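Local coordinates for protein PaiA Acetyltransferase (Thermoplasma acidophilum, PDB 3K9U) that transfers an acetyl group from acetyl coenzyme A to polyamines such as spermidine, releasing CoA and so limiting polyamine toxicity, at residues Asp62-Leu66 / Phe77-Ile82. Residues are numbered along the deposited sequence; the frame is centred on the assembly and turned at random.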
# COMPACT_ATOMS: atom_id res chain seq x y z
N ASP A 62 -29.66 -11.00 7.71
CA ASP A 62 -29.16 -11.41 6.41
C ASP A 62 -28.38 -10.32 5.68
O ASP A 62 -27.97 -10.51 4.54
CB ASP A 62 -30.33 -11.88 5.55
CG ASP A 62 -30.96 -13.16 6.08
OD1 ASP A 62 -30.24 -14.00 6.68
OD2 ASP A 62 -32.18 -13.32 5.90
N ILE A 63 -28.16 -9.17 6.33
CA ILE A 63 -27.22 -8.18 5.81
C ILE A 63 -26.06 -7.98 6.79
O ILE A 63 -26.25 -7.55 7.93
CB ILE A 63 -27.89 -6.83 5.53
CG1 ILE A 63 -28.91 -6.98 4.39
CG2 ILE A 63 -26.84 -5.76 5.15
CD1 ILE A 63 -29.90 -5.81 4.35
N LEU A 64 -24.85 -8.32 6.34
CA LEU A 64 -23.65 -8.14 7.15
C LEU A 64 -22.93 -6.93 6.64
O LEU A 64 -22.51 -6.90 5.47
CB LEU A 64 -22.72 -9.34 7.02
CG LEU A 64 -23.13 -10.71 7.55
CD1 LEU A 64 -24.51 -11.12 7.07
CD2 LEU A 64 -22.08 -11.76 7.12
N PHE A 65 -22.73 -5.95 7.52
CA PHE A 65 -22.08 -4.70 7.15
C PHE A 65 -21.14 -4.36 8.31
O PHE A 65 -21.55 -3.83 9.35
CB PHE A 65 -23.16 -3.64 6.88
CG PHE A 65 -22.73 -2.45 6.03
CD1 PHE A 65 -21.62 -2.48 5.21
CD2 PHE A 65 -23.52 -1.32 6.02
CE1 PHE A 65 -21.28 -1.37 4.44
CE2 PHE A 65 -23.21 -0.21 5.24
CZ PHE A 65 -22.09 -0.22 4.45
N LEU A 66 -19.86 -4.71 8.12
CA LEU A 66 -18.86 -4.66 9.18
C LEU A 66 -17.75 -3.69 8.84
O LEU A 66 -17.41 -3.51 7.68
CB LEU A 66 -18.24 -6.04 9.39
CG LEU A 66 -19.14 -7.27 9.45
CD1 LEU A 66 -18.33 -8.55 9.48
CD2 LEU A 66 -20.05 -7.22 10.67
N PHE A 77 -14.16 -1.71 5.38
CA PHE A 77 -15.46 -2.32 5.66
C PHE A 77 -15.79 -3.41 4.67
O PHE A 77 -15.18 -3.50 3.65
CB PHE A 77 -16.55 -1.25 5.60
CG PHE A 77 -16.65 -0.56 4.26
CD1 PHE A 77 -15.87 0.56 3.97
CD2 PHE A 77 -17.49 -1.03 3.28
CE1 PHE A 77 -15.95 1.20 2.73
CE2 PHE A 77 -17.57 -0.40 2.04
CZ PHE A 77 -16.80 0.73 1.77
N ILE A 78 -16.82 -4.19 4.97
CA ILE A 78 -17.26 -5.25 4.10
C ILE A 78 -18.78 -5.30 4.15
O ILE A 78 -19.37 -5.04 5.19
CB ILE A 78 -16.65 -6.61 4.52
CG1 ILE A 78 -16.82 -7.64 3.39
CG2 ILE A 78 -17.25 -7.10 5.85
CD1 ILE A 78 -16.22 -9.06 3.67
N GLU A 79 -19.40 -5.59 3.00
CA GLU A 79 -20.84 -5.72 2.90
C GLU A 79 -21.18 -7.03 2.19
O GLU A 79 -20.68 -7.28 1.11
CB GLU A 79 -21.47 -4.54 2.13
CG GLU A 79 -23.05 -4.58 2.10
CD GLU A 79 -23.71 -3.39 1.38
OE1 GLU A 79 -23.43 -3.15 0.17
OE2 GLU A 79 -24.54 -2.70 2.02
N LEU A 80 -22.02 -7.85 2.80
CA LEU A 80 -22.56 -9.04 2.14
C LEU A 80 -24.06 -9.19 2.33
O LEU A 80 -24.55 -8.89 3.40
CB LEU A 80 -21.90 -10.31 2.66
CG LEU A 80 -20.39 -10.33 2.80
CD1 LEU A 80 -20.03 -9.95 4.21
CD2 LEU A 80 -19.90 -11.73 2.45
N LYS A 81 -24.75 -9.68 1.30
CA LYS A 81 -26.17 -10.00 1.38
C LYS A 81 -26.40 -11.51 1.26
O LYS A 81 -25.79 -12.19 0.40
CB LYS A 81 -26.97 -9.32 0.26
CG LYS A 81 -27.88 -8.13 0.69
CD LYS A 81 -27.31 -6.74 0.26
CE LYS A 81 -28.05 -5.56 0.91
NZ LYS A 81 -28.22 -4.34 0.01
N ILE A 82 -27.29 -12.02 2.09
CA ILE A 82 -27.71 -13.41 1.97
C ILE A 82 -29.11 -13.44 1.46
O ILE A 82 -29.99 -12.82 2.06
CB ILE A 82 -27.64 -14.12 3.33
CG1 ILE A 82 -26.17 -14.21 3.76
CG2 ILE A 82 -28.42 -15.51 3.28
CD1 ILE A 82 -25.95 -14.28 5.25
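Leu64 and Leu66 exchange paired backbone hydrogen bonds with Leu80 and Ile78, joining strands 63-70 and 73-83 into an antiparallel beta hairpin of the GNAT acetyltransferase sheet. Each pair donates both ways, Leu80 N to Leu64 O (2.9 Å) and Ile78 N to Leu66 O (2.9 Å) among them, and a fifth bond from Ile82 N to Asp62 O extends the pairing to Asp62, just ahead of the strand.

On one face, branched aliphatic residues suit a surface packed against helix 103-118. Leu64 CB meets Leu80 CD1 at 3.9 Å, while CD1 of Leu64 reaches CD1 of Ile82; Leu66 and Ile78 run side by side, CB against CG2. Leu80 rests on Ala111 and Met115, and Ile78 lies close to Leu92 of the acetyl-CoA site.

The other face, partly covered by helix 47-59, mixes ring, aliphatic and charge. A bend at chi2 (106°) lays the aliphatic part of Lys81 alongside Ile63, CE 3.9 Å from Ile63 CG1. CG of Phe65 is anti to the backbone N (chi1 -159°), which swings the ring across the non-hydrogen-bonded pair to place CD1 3.7 Å from Glu79 CB and CE1 beside Phe77 CD2. An alanine in place of Phe65 would probably open a gap beside Glu79 CB and Phe77 CD2. Glu79, extended beyond CG, pairs through OE1 with Arg91, which probably helps it keep its charge in this buried setting, and its OE2 stands 4.1 Å above the centre of the Phe65 ring, whose edge meets Ile78 O in plane.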